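Local atomic coordinates of phosphoinositol-specific phospholipase C (PDB entry 5FYP), a protein that probably cleaves the phosphodiester bond of phosphoinositides, as a calcium-dependent phospholipase C. Residues A[61-66]-A[130-136]; A[18-23]-A[294-298]; A[191-195]-A[225-229]; A[148-154]-A[205-210]. All coordinates share one frame. Residue numbers count along the deposited sequence, not the author numbering.

Contact 1: residues A[61-66]-A[130-136]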
loop_
_atom_site.group_PDB
_atom_site.type_symbol
_atom_site.label_atom_id
_atom_site.label_comp_id
_atom_site.label_asym_id
_atom_site.label_seq_id
_atom_site.Cartn_x
_atom_site.Cartn_y
_atom_site.Cartn_z
ATOM N N GLY A 61 12.946 -19.059 -8.976
ATOM C CA GLY A 61 11.755 -18.385 -9.504
ATOM C C GLY A 61 10.997 -19.164 -10.563
ATOM O O GLY A 61 11.545 -20.078 -11.185
ATOM N N SER A 62 9.732 -18.792 -10.748
ATOM C CA SER A 62 8.899 -19.307 -11.847
ATOM C C SER A 62 8.069 -18.181 -12.441
ATOM O O SER A 62 7.878 -17.131 -11.808
ATOM C CB SER A 62 7.992 -20.415 -11.387
ATOM O OG SER A 62 7.240 -20.031 -10.296
ATOM N N PRO A 63 7.602 -18.358 -13.676
ATOM C CA PRO A 63 6.878 -17.237 -14.279
ATOM C C PRO A 63 5.568 -16.951 -13.582
ATOM O O PRO A 63 4.912 -17.869 -13.087
ATOM C CB PRO A 63 6.590 -17.716 -15.714
ATOM C CG PRO A 63 7.452 -18.860 -15.928
ATOM C CD PRO A 63 7.810 -19.449 -14.623
ATOM N N HIS A 64 5.207 -15.677 -13.532
ATOM C CA HIS A 64 3.859 -15.276 -13.090
ATOM C C HIS A 64 3.598 -15.593 -11.622
ATOM O O HIS A 64 2.475 -15.751 -11.229
ATOM C CB HIS A 64 2.770 -15.926 -13.976
ATOM C CG HIS A 64 3.084 -15.921 -15.438
ATOM N ND1 HIS A 64 2.936 -17.030 -16.236
ATOM C CD2 HIS A 64 3.603 -14.958 -16.225
ATOM C CE1 HIS A 64 3.295 -16.726 -17.471
ATOM N NE2 HIS A 64 3.714 -15.482 -17.490
ATOM N N HIS A 65 4.678 -15.701 -10.853
ATOM C CA HIS A 65 4.672 -16.157 -9.465
ATOM C C HIS A 65 5.693 -15.401 -8.665
ATOM O O HIS A 65 6.756 -15.110 -9.175
ATOM C CB HIS A 65 5.082 -17.646 -9.490
ATOM C CG HIS A 65 5.429 -18.245 -8.155
ATOM N ND1 HIS A 65 6.660 -18.130 -7.527
ATOM C CD2 HIS A 65 4.671 -19.009 -7.341
ATOM C CE1 HIS A 65 6.616 -18.762 -6.363
ATOM N NE2 HIS A 65 5.423 -19.340 -6.250
ATOM N N TRP A 66 5.365 -15.112 -7.408
ATOM C CA TRP A 66 6.330 -14.540 -6.465
ATOM C C TRP A 66 6.152 -15.231 -5.113
ATOM O O TRP A 66 5.063 -15.702 -4.800
ATOM C CB TRP A 66 6.155 -13.025 -6.295
ATOM C CG TRP A 66 6.527 -12.191 -7.523
ATOM C CD1 TRP A 66 7.700 -11.508 -7.684
ATOM C CD2 TRP A 66 5.731 -11.910 -8.690
ATOM N NE1 TRP A 66 7.676 -10.824 -8.863
ATOM C CE2 TRP A 66 6.486 -11.048 -9.504
ATOM C CE3 TRP A 66 4.467 -12.317 -9.126
ATOM C CZ2 TRP A 66 6.016 -10.590 -10.717
ATOM C CZ3 TRP A 66 4.001 -11.855 -10.348
ATOM C CH2 TRP A 66 4.774 -11.015 -11.122
ATOM N N GLY A 130 8.794 -13.843 -17.069
ATOM C CA GLY A 130 7.391 -13.804 -16.642
ATOM C C GLY A 130 7.092 -13.033 -15.361
ATOM O O GLY A 130 6.062 -13.250 -14.734
ATOM N N ARG A 131 8.002 -12.125 -14.991
ATOM C CA ARG A 131 7.830 -11.308 -13.766
ATOM C C ARG A 131 8.142 -9.833 -14.044
ATOM O O ARG A 131 8.800 -9.147 -13.256
ATOM C CB ARG A 131 8.668 -11.881 -12.616
ATOM C CG ARG A 131 8.230 -13.285 -12.190
ATOM C CD ARG A 131 8.986 -13.743 -10.937
ATOM N NE ARG A 131 10.426 -13.733 -11.186
ATOM C CZ ARG A 131 11.107 -14.706 -11.751
ATOM N NH1 ARG A 131 10.534 -15.886 -12.009
ATOM N NH2 ARG A 131 12.395 -14.569 -12.018
ATOM N N THR A 132 7.623 -9.347 -15.158
ATOM C CA THR A 132 7.699 -7.934 -15.520
ATOM C C THR A 132 6.605 -7.139 -14.783
ATOM O O THR A 132 5.693 -7.709 -14.215
ATOM C CB THR A 132 7.494 -7.761 -17.024
ATOM O OG1 THR A 132 6.133 -8.060 -17.340
ATOM C CG2 THR A 132 8.464 -8.585 -17.854
ATOM N N PRO A 133 6.672 -5.799 -14.862
ATOM C CA PRO A 133 5.540 -4.985 -14.386
ATOM C C PRO A 133 4.191 -5.431 -14.957
ATOM O O PRO A 133 3.208 -5.456 -14.225
ATOM C CB PRO A 133 5.945 -3.580 -14.801
ATOM C CG PRO A 133 7.440 -3.615 -14.648
ATOM C CD PRO A 133 7.833 -4.962 -15.191
ATOM N N LYS A 134 4.153 -5.741 -16.251
ATOM C CA LYS A 134 2.919 -6.189 -16.853
ATOM C C LYS A 134 2.419 -7.517 -16.236
ATOM O O LYS A 134 1.228 -7.671 -15.961
ATOM C CB LYS A 134 3.075 -6.327 -18.359
ATOM C CG LYS A 134 1.841 -6.802 -19.105
ATOM C CD LYS A 134 1.981 -6.407 -20.560
ATOM C CE LYS A 134 0.957 -7.014 -21.500
ATOM N NZ LYS A 134 0.839 -8.496 -21.403
ATOM N N ASP A 135 3.347 -8.455 -16.012
ATOM C CA ASP A 135 2.977 -9.731 -15.381
ATOM C C ASP A 135 2.429 -9.495 -13.970
ATOM O O ASP A 135 1.495 -10.174 -13.558
ATOM C CB ASP A 135 4.147 -10.683 -15.323
ATOM C CG ASP A 135 4.640 -11.109 -16.691
ATOM O OD1 ASP A 135 3.830 -11.665 -17.457
ATOM O OD2 ASP A 135 5.823 -10.855 -17.011
ATOM N N PHE A 136 3.032 -8.563 -13.245
ATOM C CA PHE A 136 2.561 -8.225 -11.907
ATOM C C PHE A 136 1.149 -7.645 -11.940
ATOM O O PHE A 136 0.288 -8.090 -11.173
ATOM C CB PHE A 136 3.583 -7.292 -11.283
ATOM C CG PHE A 136 3.350 -6.986 -9.845
ATOM C CD1 PHE A 136 3.565 -7.959 -8.883
ATOM C CD2 PHE A 136 2.963 -5.713 -9.448
ATOM C CE1 PHE A 136 3.422 -7.697 -7.545
ATOM C CE2 PHE A 136 2.823 -5.424 -8.088
ATOM C CZ PHE A 136 3.031 -6.450 -7.162
HETATM O O HOH W 1 4.610 -13.892 -19.557
HETATM O O HOH W 2 9.504 -9.133 -10.512
#

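Contact 2: residues A[18-23]-A[294-298]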
loop_
_atom_site.group_PDB
_atom_site.type_symbol
_atom_site.label_atom_id
_atom_site.label_comp_id
_atom_site.label_asym_id
_atom_site.label_seq_id
_atom_site.Cartn_x
_atom_site.Cartn_y
_atom_site.Cartn_z
ATOM N N ASN A 18 -7.831 10.514 1.930
ATOM C CA ASN A 18 -6.628 11.228 2.340
ATOM C C ASN A 18 -6.766 11.966 3.672
ATOM O O ASN A 18 -5.760 12.361 4.250
ATOM C CB ASN A 18 -6.161 12.181 1.249
ATOM C CG ASN A 18 -7.230 13.179 0.880
ATOM O OD1 ASN A 18 -8.319 12.808 0.404
ATOM N ND2 ASN A 18 -6.910 14.451 1.002
ATOM N N GLY A 19 -8.006 12.157 4.134
ATOM C CA GLY A 19 -8.253 12.745 5.459
ATOM C C GLY A 19 -8.437 11.757 6.571
ATOM O O GLY A 19 -8.846 12.174 7.673
ATOM N N ILE A 20 -8.132 10.482 6.327
ATOM C CA ILE A 20 -8.318 9.422 7.310
ATOM C C ILE A 20 -6.948 8.895 7.769
ATOM O O ILE A 20 -6.072 8.593 6.950
ATOM C CB ILE A 20 -9.169 8.281 6.729
ATOM C CG1 ILE A 20 -10.545 8.784 6.287
ATOM C CG2 ILE A 20 -9.288 7.150 7.729
ATOM C CD1 ILE A 20 -11.375 7.769 5.558
ATOM N N ALA A 21 -6.799 8.792 9.082
ATOM C CA ALA A 21 -5.640 8.180 9.732
ATOM C C ALA A 21 -5.970 6.735 10.101
ATOM O O ALA A 21 -7.067 6.432 10.601
ATOM C CB ALA A 21 -5.256 8.940 10.975
ATOM N N GLN A 22 -4.983 5.873 9.933
ATOM C CA GLN A 22 -5.113 4.456 10.206
ATOM C C GLN A 22 -3.911 3.912 10.937
ATOM O O GLN A 22 -2.751 4.262 10.634
ATOM C CB GLN A 22 -5.219 3.647 8.907
ATOM C CG GLN A 22 -6.311 4.067 7.966
ATOM C CD GLN A 22 -6.451 3.073 6.830
ATOM O OE1 GLN A 22 -6.441 1.838 7.039
ATOM N NE2 GLN A 22 -6.615 3.581 5.629
ATOM N N VAL A 23 -4.162 2.930 11.778
ATOM C CA VAL A 23 -3.147 1.960 12.200
ATOM C C VAL A 23 -3.009 0.939 11.069
ATOM O O VAL A 23 -4.002 0.361 10.615
ATOM C CB VAL A 23 -3.590 1.240 13.482
ATOM C CG1 VAL A 23 -2.584 0.195 13.912
ATOM C CG2 VAL A 23 -3.818 2.253 14.609
ATOM N N ARG A 294 -8.963 2.465 15.579
ATOM C CA ARG A 294 -7.764 2.294 14.748
ATOM C C ARG A 294 -7.870 2.975 13.400
ATOM O O ARG A 294 -6.896 2.995 12.652
ATOM C CB ARG A 294 -7.393 0.830 14.572
ATOM C CG ARG A 294 -7.146 0.111 15.882
ATOM C CD ARG A 294 -6.302 -1.156 15.698
ATOM N NE ARG A 294 -6.379 -2.022 16.871
ATOM C CZ ARG A 294 -7.389 -2.843 17.143
ATOM N NH1 ARG A 294 -8.365 -3.041 16.294
ATOM N NH2 ARG A 294 -7.393 -3.501 18.304
ATOM N N ILE A 295 -9.044 3.540 13.078
ATOM C CA ILE A 295 -9.275 4.289 11.843
ATOM C C ILE A 295 -10.137 5.476 12.226
ATOM O O ILE A 295 -11.212 5.303 12.826
ATOM C CB ILE A 295 -9.978 3.461 10.743
ATOM C CG1 ILE A 295 -9.117 2.255 10.345
ATOM C CG2 ILE A 295 -10.346 4.328 9.562
ATOM C CD1 ILE A 295 -9.656 1.441 9.216
ATOM N N ARG A 296 -9.689 6.683 11.911
ATOM C CA ARG A 296 -10.472 7.877 12.219
ATOM C C ARG A 296 -10.010 9.039 11.385
ATOM O O ARG A 296 -8.868 9.079 10.948
ATOM C CB ARG A 296 -10.367 8.249 13.683
ATOM C CG ARG A 296 -8.993 8.211 14.243
ATOM C CD ARG A 296 -8.927 8.976 15.542
ATOM N NE ARG A 296 -8.808 10.403 15.261
ATOM C CZ ARG A 296 -8.516 11.340 16.147
ATOM N NH1 ARG A 296 -8.330 11.044 17.447
ATOM N NH2 ARG A 296 -8.402 12.581 15.689
ATOM N N PRO A 297 -10.889 10.025 11.187
ATOM C CA PRO A 297 -10.425 11.255 10.563
ATOM C C PRO A 297 -9.347 11.940 11.406
ATOM O O PRO A 297 -9.352 11.808 12.632
ATOM C CB PRO A 297 -11.700 12.138 10.542
ATOM C CG PRO A 297 -12.825 11.196 10.709
ATOM C CD PRO A 297 -12.316 10.096 11.571
ATOM N N PHE A 298 -8.451 12.684 10.767
ATOM C CA PHE A 298 -7.478 13.507 11.501
ATOM C C PHE A 298 -8.117 14.482 12.443
ATOM O O PHE A 298 -7.466 14.856 13.419
ATOM C CB PHE A 298 -6.629 14.308 10.524
ATOM C CG PHE A 298 -5.657 13.474 9.742
ATOM C CD1 PHE A 298 -4.593 12.833 10.358
ATOM C CD2 PHE A 298 -5.807 13.317 8.387
ATOM C CE1 PHE A 298 -3.712 12.054 9.626
ATOM C CE2 PHE A 298 -4.924 12.559 7.652
ATOM C CZ PHE A 298 -3.879 11.910 8.266
ATOM O OXT PHE A 298 -9.229 14.876 12.205
#

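Contact 3: residues A[191-195]-A[225-229]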
loop_
_atom_site.group_PDB
_atom_site.type_symbol
_atom_site.label_atom_id
_atom_site.label_comp_id
_atom_site.label_asym_id
_atom_site.label_seq_id
_atom_site.Cartn_x
_atom_site.Cartn_y
_atom_site.Cartn_z
ATOM N N SER A 191 13.221 -0.706 -1.723
ATOM C CA SER A 191 14.295 0.130 -1.169
ATOM C C SER A 191 14.810 1.169 -2.163
ATOM O O SER A 191 15.318 2.215 -1.758
ATOM C CB SER A 191 15.441 -0.738 -0.672
ATOM O OG SER A 191 16.135 -1.341 -1.730
ATOM N N GLU A 192 14.680 0.876 -3.449
ATOM C CA GLU A 192 15.197 1.733 -4.538
ATOM C C GLU A 192 14.043 2.305 -5.339
ATOM O O GLU A 192 13.297 1.560 -5.990
ATOM C CB GLU A 192 16.081 0.927 -5.473
ATOM C CG GLU A 192 17.272 0.297 -4.812
ATOM C CD GLU A 192 17.939 -0.735 -5.696
ATOM O OE1 GLU A 192 17.948 -0.583 -6.912
ATOM O OE2 GLU A 192 18.514 -1.678 -5.164
ATOM N N ASN A 193 13.938 3.630 -5.329
ATOM C CA ASN A 193 12.885 4.259 -6.122
ATOM C C ASN A 193 13.003 3.939 -7.608
ATOM O O ASN A 193 11.991 4.025 -8.323
ATOM C CB ASN A 193 12.891 5.765 -5.907
ATOM C CG ASN A 193 12.439 6.179 -4.519
ATOM O OD1 ASN A 193 11.794 5.407 -3.816
ATOM N ND2 ASN A 193 12.746 7.404 -4.142
ATOM N N GLN A 194 14.193 3.595 -8.093
ATOM C CA GLN A 194 14.351 3.175 -9.473
ATOM C C GLN A 194 13.363 2.065 -9.862
ATOM O O GLN A 194 12.882 2.068 -10.992
ATOM C CB GLN A 194 15.792 2.683 -9.694
ATOM C CG GLN A 194 16.861 3.744 -9.717
ATOM C CD GLN A 194 17.353 4.258 -8.371
ATOM O OE1 GLN A 194 16.802 3.947 -7.255
ATOM N NE2 GLN A 194 18.387 5.106 -8.449
ATOM N N LYS A 195 13.092 1.121 -8.958
ATOM C CA LYS A 195 12.183 0.037 -9.305
ATOM C C LYS A 195 10.752 0.525 -9.474
ATOM O O LYS A 195 9.998 -0.026 -10.276
ATOM C CB LYS A 195 12.252 -1.116 -8.294
ATOM C CG LYS A 195 13.336 -2.149 -8.565
ATOM C CD LYS A 195 14.742 -1.628 -8.621
ATOM C CE LYS A 195 15.748 -2.768 -8.759
ATOM N NZ LYS A 195 17.138 -2.310 -8.917
ATOM N N VAL A 225 11.390 13.002 -8.321
ATOM C CA VAL A 225 11.642 12.156 -7.160
ATOM C C VAL A 225 13.032 11.540 -7.283
ATOM O O VAL A 225 13.452 11.135 -8.372
ATOM C CB VAL A 225 10.554 11.071 -7.106
ATOM C CG1 VAL A 225 10.806 10.062 -6.002
ATOM C CG2 VAL A 225 9.176 11.689 -6.942
ATOM N N SER A 226 13.749 11.453 -6.164
ATOM C CA SER A 226 15.063 10.837 -6.154
ATOM C C SER A 226 14.987 9.436 -6.731
ATOM O O SER A 226 14.106 8.643 -6.377
ATOM C CB SER A 226 15.568 10.739 -4.722
ATOM O OG SER A 226 15.582 12.019 -4.117
ATOM N N GLY A 227 15.876 9.134 -7.673
ATOM C CA GLY A 227 15.916 7.829 -8.273
ATOM C C GLY A 227 14.883 7.547 -9.343
ATOM O O GLY A 227 14.821 6.415 -9.836
ATOM N N MET A 228 14.049 8.533 -9.702
ATOM C CA MET A 228 13.002 8.343 -10.709
ATOM C C MET A 228 13.128 9.367 -11.808
ATOM O O MET A 228 13.643 10.477 -11.639
ATOM C CB MET A 228 11.593 8.413 -10.120
ATOM C CG MET A 228 11.423 7.526 -8.874
ATOM S SD MET A 228 9.781 6.801 -8.699
ATOM C CE MET A 228 8.781 8.268 -8.802
ATOM N N SER A 229 12.531 9.027 -12.942
ATOM C CA SER A 229 12.348 10.015 -13.992
ATOM C C SER A 229 11.271 11.039 -13.605
ATOM O O SER A 229 10.413 10.809 -12.747
ATOM C CB SER A 229 11.918 9.335 -15.280
ATOM O OG SER A 229 10.644 8.722 -15.120
#

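Contact 4: residues A[148-154]-A[205-210]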
loop_
_atom_site.group_PDB
_atom_site.type_symbol
_atom_site.label_atom_id
_atom_site.label_comp_id
_atom_site.label_asym_id
_atom_site.label_seq_id
_atom_site.Cartn_x
_atom_site.Cartn_y
_atom_site.Cartn_z
ATOM N N LEU A 148 -10.293 -3.545 -7.426
ATOM C CA LEU A 148 -9.210 -2.549 -7.348
ATOM C C LEU A 148 -9.688 -1.127 -7.581
ATOM O O LEU A 148 -10.592 -0.866 -8.396
ATOM C CB LEU A 148 -8.106 -2.870 -8.343
ATOM C CG LEU A 148 -7.405 -4.215 -8.123
ATOM C CD1 LEU A 148 -6.288 -4.350 -9.126
ATOM C CD2 LEU A 148 -6.877 -4.357 -6.729
ATOM N N PHE A 149 -9.067 -0.222 -6.848
ATOM C CA PHE A 149 -9.091 1.215 -7.098
ATOM C C PHE A 149 -7.640 1.590 -7.431
ATOM O O PHE A 149 -6.757 1.311 -6.642
ATOM C CB PHE A 149 -9.587 1.963 -5.865
ATOM C CG PHE A 149 -9.606 3.456 -6.010
ATOM C CD1 PHE A 149 -10.637 4.091 -6.653
ATOM C CD2 PHE A 149 -8.596 4.238 -5.467
ATOM C CE1 PHE A 149 -10.679 5.474 -6.782
ATOM C CE2 PHE A 149 -8.628 5.616 -5.595
ATOM C CZ PHE A 149 -9.662 6.235 -6.258
ATOM N N THR A 150 -7.434 2.167 -8.609
ATOM C CA THR A 150 -6.105 2.357 -9.175
ATOM C C THR A 150 -5.776 3.837 -9.373
ATOM O O THR A 150 -6.646 4.702 -9.259
ATOM C CB THR A 150 -6.017 1.671 -10.526
ATOM O OG1 THR A 150 -6.836 2.420 -11.448
ATOM C CG2 THR A 150 -6.470 0.207 -10.462
ATOM N N PRO A 151 -4.524 4.133 -9.736
ATOM C CA PRO A 151 -4.165 5.538 -9.995
ATOM C C PRO A 151 -5.041 6.234 -11.032
ATOM O O PRO A 151 -5.452 7.372 -10.828
ATOM C CB PRO A 151 -2.706 5.437 -10.398
ATOM C CG PRO A 151 -2.167 4.251 -9.643
ATOM C CD PRO A 151 -3.323 3.277 -9.663
ATOM N N GLN A 152 -5.347 5.567 -12.130
ATOM C CA GLN A 152 -6.234 6.187 -13.105
ATOM C C GLN A 152 -7.618 6.493 -12.526
ATOM O O GLN A 152 -8.242 7.482 -12.888
ATOM C CB GLN A 152 -6.362 5.292 -14.317
ATOM C CG GLN A 152 -7.310 5.811 -15.387
ATOM C CD GLN A 152 -6.845 7.118 -15.985
ATOM O OE1 GLN A 152 -5.898 7.124 -16.740
ATOM N NE2 GLN A 152 -7.529 8.217 -15.682
ATOM N N ASP A 153 -8.120 5.626 -11.653
ATOM C CA ASP A 153 -9.405 5.892 -11.024
ATOM C C ASP A 153 -9.351 7.174 -10.210
ATOM O O ASP A 153 -10.277 7.986 -10.220
ATOM C CB ASP A 153 -9.819 4.715 -10.165
ATOM C CG ASP A 153 -9.933 3.427 -10.962
ATOM O OD1 ASP A 153 -10.342 3.464 -12.158
ATOM O OD2 ASP A 153 -9.667 2.349 -10.369
ATOM N N LEU A 154 -8.260 7.361 -9.453
ATOM C CA LEU A 154 -8.079 8.574 -8.678
ATOM C C LEU A 154 -7.959 9.783 -9.588
ATOM O O LEU A 154 -8.539 10.832 -9.339
ATOM C CB LEU A 154 -6.862 8.435 -7.787
ATOM C CG LEU A 154 -6.546 9.674 -6.929
ATOM C CD1 LEU A 154 -7.663 10.043 -5.977
ATOM C CD2 LEU A 154 -5.248 9.416 -6.189
ATOM N N SER A 205 -0.622 4.899 -17.418
ATOM C CA SER A 205 -1.988 5.072 -16.880
ATOM C C SER A 205 -2.731 3.761 -16.680
ATOM O O SER A 205 -3.790 3.754 -16.061
ATOM C CB SER A 205 -2.818 5.961 -17.803
ATOM O OG SER A 205 -2.938 5.363 -19.082
ATOM N N LYS A 206 -2.206 2.669 -17.216
ATOM C CA LYS A 206 -2.813 1.353 -17.022
ATOM C C LYS A 206 -2.461 0.715 -15.691
ATOM O O LYS A 206 -3.015 -0.328 -15.370
ATOM C CB LYS A 206 -2.407 0.423 -18.160
ATOM C CG LYS A 206 -2.850 0.944 -19.525
ATOM N N ALA A 207 -1.523 1.284 -14.955
ATOM C CA ALA A 207 -1.036 0.681 -13.725
ATOM C C ALA A 207 -2.162 0.252 -12.808
ATOM O O ALA A 207 -3.061 1.041 -12.507
ATOM C CB ALA A 207 -0.155 1.670 -12.980
ATOM N N LYS A 208 -2.050 -0.952 -12.270
ATOM C CA LYS A 208 -2.966 -1.428 -11.228
ATOM C C LYS A 208 -2.569 -1.047 -9.827
ATOM O O LYS A 208 -3.377 -1.160 -8.919
ATOM C CB LYS A 208 -3.145 -2.947 -11.319
ATOM C CG LYS A 208 -3.724 -3.429 -12.656
ATOM C CD LYS A 208 -5.105 -2.858 -12.943
ATOM C CE LYS A 208 -5.746 -3.468 -14.184
ATOM N NZ LYS A 208 -6.965 -2.760 -14.561
ATOM N N VAL A 209 -1.339 -0.561 -9.669
ATOM C CA VAL A 209 -0.736 -0.351 -8.354
ATOM C C VAL A 209 -0.247 1.082 -8.256
ATOM O O VAL A 209 0.325 1.632 -9.199
ATOM C CB VAL A 209 0.420 -1.373 -8.158
ATOM C CG1 VAL A 209 1.045 -1.273 -6.778
ATOM C CG2 VAL A 209 -0.040 -2.788 -8.431
ATOM N N PHE A 210 -0.468 1.673 -7.080
ATOM C CA PHE A 210 0.079 2.998 -6.727
ATOM C C PHE A 210 1.560 2.875 -6.367
ATOM O O PHE A 210 1.914 2.103 -5.482
ATOM C CB PHE A 210 -0.634 3.556 -5.487
ATOM C CG PHE A 210 -2.044 3.995 -5.732
ATOM C CD1 PHE A 210 -3.111 3.103 -5.666
ATOM C CD2 PHE A 210 -2.327 5.320 -6.015
ATOM C CE1 PHE A 210 -4.399 3.532 -5.866
ATOM C CE2 PHE A 210 -3.614 5.743 -6.256
ATOM C CZ PHE A 210 -4.653 4.841 -6.186
HETATM O O HOH W 3 -4.665 -0.518 -6.568
HETATM O O HOH W 4 -3.652 3.577 -13.285
#

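Contact 1: residues A[61-66]-A[130-136]
This is a mixed polar and aromatic contact between a loop and the start of a helix. Residues 61-66 lie in the loop between strands 46-52 and 67-68, and residues 130-136 lead into helix 133-144. Two hydrogen bonds join them. His64 N donates to Gly130 O at 2.8 Å, and Arg131 NH1 donates to Ser62 O at 2.9 Å. Arg131 NE is held elsewhere, by a salt bridge to Asp53. Ser62 to His65 form a type II beta turn. Gly130 sits against Pro63 with positive phi, and a CB there would clash with Pro63 CB. In this TIM-barrel-clan enzyme the second segment follows strand 114-120, which carries the calcium ligand Asp119. Helix 133-144 starts with a capping box: Asp135 N donates to Thr132 OG1 at 3.1 Å, and Thr132 N to Asp135 OD2 at 3.0 Å. Trp66 fills the space between Arg131 and this helix. Arg131 CD lies 4.0 Å from the centroid of the five-membered ring of Trp66, a CH-pi contact. On the opposite face Phe136 makes a T-shaped stack, its edge toward the six-membered ring of Trp66. One water bridges His64 NE2 and Asp135 OD1, and another links Trp66 NE1 to Arg131 O.

Contact 2: residues A[18-23]-A[294-298]
Strands 20-23 and 295-297 run antiparallel. Their axes approach to 4.5 Å, with 159° between their directions. Ala21 and Arg296 form a hydrogen-bonded pair: Ala21 N donates to Arg296 O at 2.8 Å, and Arg296 N to Ala21 O at 2.9 Å. Non-hydrogen-bonded pairs flank it, Ile20 with Pro297 and Gln22 with Ile295. Pro297 has no amide hydrogen to give, so its place in a non-hydrogen-bonded pair costs no bond to the partner strand. The pairing extends outward through Val23 N to Arg294 O at 2.9 Å and Phe298 N to Gly19 O at 3.2 Å. Within the sheet, strand 20-25 runs parallel to strand 279-282 on its other side. Strand 295-297 is the outermost strand here, with Phe7 and Asp9 hydrogen-bonded to the Ile295 backbone; the C-terminus lies beside the first strand of a TIM-barrel-clan fold. Gln22 and Ile295 share one face of the sheet, and Ala21 and Arg296 the other. Ile20 CG2 meets Ile295 CG2 at 3.5 Å. The Phe298 ring lays one face over the backbone at Ile20 and Ala21, with CE1 3.7 Å from Ala21 CB. Its ring also meets Phe253 edge-to-face. Arg296 reaches forward along its own segment, where NE donates to Pro297 O at 3.0 Å. Arg294 turns away from the strand pair, and its guanidinium bonds to the backbone oxygens of Ala286 and Ser43.

Contact 3: residues A[191-195]-A[225-229]
Segment 191-195 leads from the loop after strand 184-189 into helix 193-203. At the helix start Glu192 OE1 forms a salt bridge with Lys195 NZ at 2.8 Å, and Glu192 O accepts from Lys195 N at 3.0 Å. Asn193 is the centre of the contact. Its CA-to-CB bond points toward the other segment, and ND2 donates to Ser226 O at 2.9 Å. Asn193 ND2 also lies 3.8 Å from Val225 CG1. Asn193 CB packs 3.7 Å from Met228 CG, while Met228 also touches Leu196 and Ser197 further along the helix. Gln194 comes next. Its CA lies 3.3 Å from Gly227 O, a CA-H...O contact. The opposing segment is a type II beta turn from Val225 to Met228, closed by Met228 N donating to Val225 O at 3.0 Å. Gly227 has positive phi, which favours glycine. A CB there would also come tight against Asn193 CB and Gln194 OE1. A single direct hydrogen bond thus joins the turn to the helix start. By giving ND2 to Ser226 O and accepting from Val214 N at OD1, Asn193 fixes both the turn and the loop after strand 210-211 to the head of helix 193-203, and the lack of a side chain on Gly227 lets the backbones come close.

Contact 4: residues A[148-154]-A[205-210]
No direct hydrogen bond crosses this buried contact, yet two waters bridge the backbones. The motif is a capped helix start: Thr150 and Asp153 form a capping box at the head of helix 151-158, with Thr150 N donating to Asp153 OD2 at 2.8 Å. The return bond from Asp153 N to Thr150 OG1 is weak, at 3.5 Å. The helix start packs on the chain that leads into strand 210-211, which lies beside strand 184-189 in this TIM-barrel-clan fold. Phe210 covers the most ground. Pro151 CG lies over its ring face, 3.9 Å from the centroid, a CH-pi contact. Leu154 CD2 approaches the ring edge, 4.0 Å from Phe210 CE2, and Phe149 CD2 lies 4.1 Å from Phe210 CZ. One water donates to Phe149 O and Lys208 O, both at 2.8 Å. The other accepts from Gln152 N at 2.9 Å and donates to Ser205 O at 2.8 Å and Ala207 O at 2.7 Å.

Overall arrangement
Contact 4 is the most buried of the four; contacts 1, 2 and 3 are partly buried. Contact 2 is mainly antiparallel pairing of strands 20-25 and 295-297, with some apolar packing. The other three each involve the start of a helix, and contacts 1 and 4 each have a capping box of their own. Their bonding differs: contact 1 uses direct bonds, water and aromatic packing, contact 3 a single side-chain bond, and contact 4 water and apolar packing. Contacts 1 and 4 touch, where Phe136 CE2 lies 3.9 Å from Val209 CG2. Helix 193-203 joins contact 3 to segment 205-210 of contact 4. Contacts 1 and 2 lie on opposite sides of the chain centre, with centres about 34 Å apart.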